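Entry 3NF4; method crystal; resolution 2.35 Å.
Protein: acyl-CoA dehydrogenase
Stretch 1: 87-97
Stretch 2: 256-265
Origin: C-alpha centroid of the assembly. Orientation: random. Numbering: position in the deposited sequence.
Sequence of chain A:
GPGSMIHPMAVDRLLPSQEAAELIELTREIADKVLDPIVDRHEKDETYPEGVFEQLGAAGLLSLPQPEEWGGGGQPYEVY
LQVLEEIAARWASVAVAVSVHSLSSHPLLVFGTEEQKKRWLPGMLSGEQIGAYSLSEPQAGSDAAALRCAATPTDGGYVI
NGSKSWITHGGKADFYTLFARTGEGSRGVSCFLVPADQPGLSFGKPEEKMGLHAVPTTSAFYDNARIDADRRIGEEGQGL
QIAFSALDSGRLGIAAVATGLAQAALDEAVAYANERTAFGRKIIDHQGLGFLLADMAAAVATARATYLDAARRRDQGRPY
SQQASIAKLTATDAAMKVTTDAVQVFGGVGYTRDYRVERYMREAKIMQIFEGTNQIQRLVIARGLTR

Stretch 1, residues 87-97: IAARWASVAVA
Stretch 2, residues 256-265: AVATGLAQAA

Stretch 2 is helical throughout, from Ala256 to Ala265, with phi/psi values close to -65/-40 and i to i-4 bonds such as Gln263 N to Thr259 O at 2.9 Å and Ala264 N to Gly260 O at 3.0 Å. Stretch 1 enters as the end of one helix, passes through a turn, and starts another. Ile87 O, still in the incoming helix, accepts from both Arg90 N (2.8 Å) and Trp91 N (3.1 Å). Arg90, at -100/-46, leads into Trp91, whose extended -148/97 breaks the helical path and places it at the N-cap of helix 92-97. Trp91 O then accepts from Ala95 N at 3.3 Å, and Val96 N to Ala92 O follows at 3.0 Å.

Helix 92-97 runs nearly antiparallel to helix 256-265, at 165°, with the axes 10.2 Å apart at closest approach. The tightest backbone register lies instead in the segment before it, where Ala89 CA and Gly260 CA are 4.6 Å apart. Gly260 permits this approach: an ideal CB there would point toward stretch 1 and lie 3.3 Å from Ala88 CB and 3.4 Å from Ala89 N. With that space open, Ala89 CA reaches Gly260 O at 3.5 Å; the angle of 130° at the hydrogen supports a CA-H...O contact.

No conventional hydrogen bond joins the stretches, so packing carries the contact, which buries 339 Å² over both sides. Val257, with chi1 at 172° (t), loses the largest area, 81 Å². Its CG1 lies 4.1 Å from Ala88 CB and 4.0 Å from Val96 CG2 (Val96 chi1 t, 171°), while its CG2 lies 4.1 Å from Ala95 CB. One branched side chain thus bridges the two helical segments of stretch 1. Ala88 points toward stretch 2, and its CB comes within 3.6 Å of Val257 O, a van der Waals approach to the helix backbone.

One turn beyond Gly260, Ala264 points toward stretch 1. Ala264 CB packs against Ala89 O at 3.5 Å and forms a small apolar pair with Ala89 CB at 4.3 Å. Leu261 (chi1 180°, t; chi2 58°, p) points sideways, and its backbone N is 4.2 Å from Ala88 O, too far for a hydrogen bond; that N donates to Val257 O at 3.2 Å.

The polar side chains stay out of the contact. Ser93 (chi1 178°, t) and Thr259 (chi1 -59°, m) point away, and Arg90 (m, p, t for chi1 to chi3) makes its side-chain hydrogen bonds elsewhere in the structure.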

ATOM      1  N   ILE A  87      -2.512 -29.113   6.323  1.00 49.72           N
ATOM      2  CA  ILE A  87      -3.706 -29.109   7.180  1.00 49.32           C
ATOM      3  C   ILE A  87      -4.540 -27.803   7.094  1.00 48.20           C
ATOM      4  O   ILE A  87      -5.740 -27.871   6.810  1.00 48.04           O
ATOM      5  CB  ILE A  87      -3.367 -29.443   8.652  1.00 49.70           C
ATOM      6  CG1 ILE A  87      -2.757 -30.840   8.738  1.00 49.57           C
ATOM      7  CG2 ILE A  87      -4.615 -29.339   9.559  1.00 49.08           C
ATOM      8  CD1 ILE A  87      -1.978 -31.092  10.041  1.00 49.44           C
ATOM      9  N   ALA A  88      -3.903 -26.644   7.312  1.00 46.87           N
ATOM     10  CA  ALA A  88      -4.592 -25.357   7.358  1.00 46.19           C
ATOM     11  C   ALA A  88      -5.320 -24.998   6.055  1.00 46.09           C
ATOM     12  O   ALA A  88      -6.253 -24.180   6.072  1.00 45.28           O
ATOM     13  CB  ALA A  88      -3.598 -24.226   7.713  1.00 46.26           C
ATOM     14  N   ALA A  89      -4.870 -25.577   4.938  1.00 45.49           N
ATOM     15  CA  ALA A  89      -5.559 -25.437   3.665  1.00 45.30           C
ATOM     16  C   ALA A  89      -6.910 -26.165   3.599  1.00 46.38           C
ATOM     17  O   ALA A  89      -7.732 -25.841   2.725  1.00 46.68           O
ATOM     18  CB  ALA A  89      -4.641 -25.865   2.498  1.00 45.29           C
ATOM     19  N   ARG A  90      -7.158 -27.119   4.509  1.00 46.86           N
ATOM     20  CA  ARG A  90      -8.476 -27.756   4.619  1.00 47.90           C
ATOM     21  C   ARG A  90      -9.311 -27.154   5.767  1.00 48.18           C
ATOM     22  O   ARG A  90     -10.509 -26.865   5.589  1.00 47.86           O
ATOM     23  CB  ARG A  90      -8.371 -29.293   4.819  1.00 49.81           C
ATOM     24  CG  ARG A  90      -8.060 -30.164   3.567  1.00 50.57           C
ATOM     25  CD  ARG A  90      -6.711 -29.828   2.992  1.00 51.24           C
ATOM     26  NE  ARG A  90      -6.295 -30.815   2.006  1.00 55.81           N
ATOM     27  CZ  ARG A  90      -5.095 -30.852   1.441  1.00 55.17           C
ATOM     28  NH1 ARG A  90      -4.834 -31.803   0.554  1.00 58.61           N
ATOM     29  NH2 ARG A  90      -4.157 -29.952   1.751  1.00 52.68           N
ATOM     30  N   TRP A  91      -8.698 -26.968   6.941  1.00 48.24           N
ATOM     31  CA  TRP A  91      -9.462 -26.509   8.123  1.00 48.38           C
ATOM     32  C   TRP A  91      -8.625 -25.645   9.042  1.00 47.51           C
ATOM     33  O   TRP A  91      -7.912 -26.195   9.900  1.00 47.14           O
ATOM     34  CB  TRP A  91      -9.984 -27.714   8.930  1.00 49.56           C
ATOM     35  CG  TRP A  91     -11.186 -27.427   9.822  1.00 50.75           C
ATOM     36  CD1 TRP A  91     -11.579 -26.209  10.342  1.00 50.08           C
ATOM     37  CD2 TRP A  91     -12.130 -28.395  10.326  1.00 51.75           C
ATOM     38  NE1 TRP A  91     -12.724 -26.363  11.092  1.00 51.26           N
ATOM     39  CE2 TRP A  91     -13.075 -27.689  11.113  1.00 51.26           C
ATOM     40  CE3 TRP A  91     -12.273 -29.784  10.177  1.00 51.71           C
ATOM     41  CZ2 TRP A  91     -14.150 -28.327  11.745  1.00 53.59           C
ATOM     42  CZ3 TRP A  91     -13.334 -30.422  10.811  1.00 51.89           C
ATOM     43  CH2 TRP A  91     -14.262 -29.697  11.584  1.00 54.02           C
ATOM     44  N   ALA A  92      -8.744 -24.316   8.903  1.00 46.50           N
ATOM     45  CA  ALA A  92      -7.862 -23.384   9.644  1.00 46.82           C
ATOM     46  C   ALA A  92      -7.982 -23.520  11.160  1.00 47.56           C
ATOM     47  O   ALA A  92      -6.974 -23.538  11.871  1.00 48.77           O
ATOM     48  CB  ALA A  92      -8.101 -21.896   9.226  1.00 46.61           C
ATOM     49  N   SER A  93      -9.212 -23.604  11.656  1.00 46.91           N
ATOM     50  CA  SER A  93      -9.441 -23.750  13.095  1.00 47.25           C
ATOM     51  C   SER A  93      -8.762 -24.979  13.717  1.00 46.95           C
ATOM     52  O   SER A  93      -8.223 -24.897  14.795  1.00 46.69           O
ATOM     53  CB  SER A  93     -10.937 -23.730  13.403  1.00 47.40           C
ATOM     54  OG  SER A  93     -11.131 -23.914  14.788  1.00 51.59           O
ATOM     55  N   VAL A  94      -8.746 -26.100  13.000  1.00 47.22           N
ATOM     56  CA  VAL A  94      -8.089 -27.312  13.455  1.00 47.06           C
ATOM     57  C   VAL A  94      -6.558 -27.172  13.506  1.00 47.91           C
ATOM     58  O   VAL A  94      -5.888 -27.669  14.444  1.00 49.08           O
ATOM     59  CB  VAL A  94      -8.522 -28.525  12.575  1.00 48.14           C
ATOM     60  CG1 VAL A  94      -7.579 -29.731  12.757  1.00 47.53           C
ATOM     61  CG2 VAL A  94      -9.988 -28.917  12.899  1.00 47.31           C
ATOM     62  N   ALA A  95      -5.990 -26.494  12.514  1.00 46.55           N
ATOM     63  CA  ALA A  95      -4.553 -26.371  12.444  1.00 46.33           C
ATOM     64  C   ALA A  95      -4.027 -25.421  13.519  1.00 46.59           C
ATOM     65  O   ALA A  95      -2.959 -25.655  14.102  1.00 46.67           O
ATOM     66  CB  ALA A  95      -4.141 -25.931  11.064  1.00 46.20           C
ATOM     67  N   VAL A  96      -4.768 -24.333  13.773  1.00 46.25           N
ATOM     68  CA  VAL A  96      -4.489 -23.491  14.942  1.00 45.97           C
ATOM     69  C   VAL A  96      -4.380 -24.381  16.213  1.00 46.95           C
ATOM     70  O   VAL A  96      -3.397 -24.301  16.959  1.00 47.96           O
ATOM     71  CB  VAL A  96      -5.513 -22.290  15.089  1.00 45.42           C
ATOM     72  CG1 VAL A  96      -5.347 -21.573  16.409  1.00 45.86           C
ATOM     73  CG2 VAL A  96      -5.324 -21.263  13.969  1.00 44.33           C
ATOM     74  N   ALA A  97      -5.338 -25.273  16.431  1.00 46.82           N
ATOM     75  CA  ALA A  97      -5.299 -26.141  17.610  1.00 47.89           C
ATOM     76  C   ALA A  97      -4.092 -27.083  17.630  1.00 49.10           C
ATOM     77  O   ALA A  97      -3.578 -27.427  18.710  1.00 49.42           O
ATOM     78  CB  ALA A  97      -6.579 -26.947  17.713  1.00 47.94           C
ATOM     79  N   ALA A 256       2.856 -20.371   9.291  1.00 39.28           N
ATOM     80  CA  ALA A 256       2.537 -21.533   8.431  1.00 39.50           C
ATOM     81  C   ALA A 256       1.031 -21.685   8.226  1.00 39.52           C
ATOM     82  O   ALA A 256       0.599 -21.994   7.103  1.00 39.64           O
ATOM     83  CB  ALA A 256       3.118 -22.825   8.993  1.00 40.44           C
ATOM     84  N   VAL A 257       0.246 -21.474   9.297  1.00 38.79           N
ATOM     85  CA  VAL A 257      -1.216 -21.529   9.212  1.00 38.17           C
ATOM     86  C   VAL A 257      -1.771 -20.462   8.262  1.00 38.18           C
ATOM     87  O   VAL A 257      -2.665 -20.751   7.475  1.00 39.15           O
ATOM     88  CB  VAL A 257      -1.900 -21.436  10.630  1.00 38.66           C
ATOM     89  CG1 VAL A 257      -3.410 -21.302  10.510  1.00 36.18           C
ATOM     90  CG2 VAL A 257      -1.582 -22.721  11.464  1.00 38.85           C
ATOM     91  N   ALA A 258      -1.259 -19.228   8.341  1.00 37.82           N
ATOM     92  CA  ALA A 258      -1.786 -18.136   7.508  1.00 37.51           C
ATOM     93  C   ALA A 258      -1.457 -18.378   6.040  1.00 37.26           C
ATOM     94  O   ALA A 258      -2.273 -18.070   5.161  1.00 38.13           O
ATOM     95  CB  ALA A 258      -1.242 -16.755   7.968  1.00 36.53           C
ATOM     96  N   THR A 259      -0.271 -18.931   5.774  1.00 37.82           N
ATOM     97  CA  THR A 259       0.149 -19.248   4.384  1.00 37.89           C
ATOM     98  C   THR A 259      -0.808 -20.282   3.742  1.00 38.80           C
ATOM     99  O   THR A 259      -1.158 -20.172   2.561  1.00 38.62           O
ATOM    100  CB  THR A 259       1.650 -19.705   4.344  1.00 38.37           C
ATOM    101  OG1 THR A 259       2.478 -18.654   4.869  1.00 36.71           O
ATOM    102  CG2 THR A 259       2.142 -20.073   2.907  1.00 36.85           C
ATOM    103  N   GLY A 260      -1.257 -21.264   4.523  1.00 39.73           N
ATOM    104  CA  GLY A 260      -2.096 -22.353   3.974  1.00 40.17           C
ATOM    105  C   GLY A 260      -3.528 -21.888   3.758  1.00 40.97           C
ATOM    106  O   GLY A 260      -4.183 -22.336   2.827  1.00 40.82           O
ATOM    107  N   LEU A 261      -4.009 -20.984   4.626  1.00 40.66           N
ATOM    108  CA  LEU A 261      -5.297 -20.302   4.418  1.00 40.77           C
ATOM    109  C   LEU A 261      -5.265 -19.419   3.155  1.00 40.30           C
ATOM    110  O   LEU A 261      -6.223 -19.437   2.349  1.00 39.61           O
ATOM    111  CB  LEU A 261      -5.666 -19.426   5.640  1.00 40.88           C
ATOM    112  CG  LEU A 261      -6.990 -18.659   5.543  1.00 41.29           C
ATOM    113  CD1 LEU A 261      -8.249 -19.584   5.313  1.00 40.93           C
ATOM    114  CD2 LEU A 261      -7.191 -17.728   6.751  1.00 40.89           C
ATOM    115  N   ALA A 262      -4.186 -18.642   2.983  1.00 39.19           N
ATOM    116  CA  ALA A 262      -4.014 -17.903   1.720  1.00 39.09           C
ATOM    117  C   ALA A 262      -3.937 -18.831   0.490  1.00 39.37           C
ATOM    118  O   ALA A 262      -4.539 -18.535  -0.528  1.00 39.69           O
ATOM    119  CB  ALA A 262      -2.777 -16.992   1.760  1.00 38.48           C
ATOM    120  N   GLN A 263      -3.193 -19.936   0.577  1.00 39.85           N
ATOM    121  CA  GLN A 263      -3.102 -20.882  -0.551  1.00 40.50           C
ATOM    122  C   GLN A 263      -4.479 -21.475  -0.903  1.00 41.18           C
ATOM    123  O   GLN A 263      -4.814 -21.609  -2.087  1.00 42.70           O
ATOM    124  CB  GLN A 263      -2.084 -21.994  -0.268  1.00 40.81           C
ATOM    125  CG  GLN A 263      -1.958 -23.093  -1.346  1.00 42.11           C
ATOM    126  CD  GLN A 263      -1.355 -22.571  -2.678  1.00 42.48           C
ATOM    127  OE1 GLN A 263      -0.303 -21.908  -2.714  1.00 40.47           O
ATOM    128  NE2 GLN A 263      -2.029 -22.883  -3.765  1.00 41.93           N
ATOM    129  N   ALA A 264      -5.262 -21.846   0.106  1.00 40.77           N
ATOM    130  CA  ALA A 264      -6.638 -22.333  -0.131  1.00 41.52           C
ATOM    131  C   ALA A 264      -7.525 -21.313  -0.891  1.00 40.92           C
ATOM    132  O   ALA A 264      -8.272 -21.670  -1.777  1.00 41.45           O
ATOM    133  CB  ALA A 264      -7.295 -22.698   1.194  1.00 41.30           C
ATOM    134  N   ALA A 265      -7.433 -20.044  -0.525  1.00 41.17           N
ATOM    135  CA  ALA A 265      -8.216 -18.974  -1.158  1.00 41.08           C
ATOM    136  C   ALA A 265      -7.683 -18.698  -2.570  1.00 41.82           C
ATOM    137  O   ALA A 265      -8.459 -18.434  -3.482  1.00 43.06           O
ATOM    138  CB  ALA A 265      -8.194 -17.715  -0.307  1.00 39.57           C
TER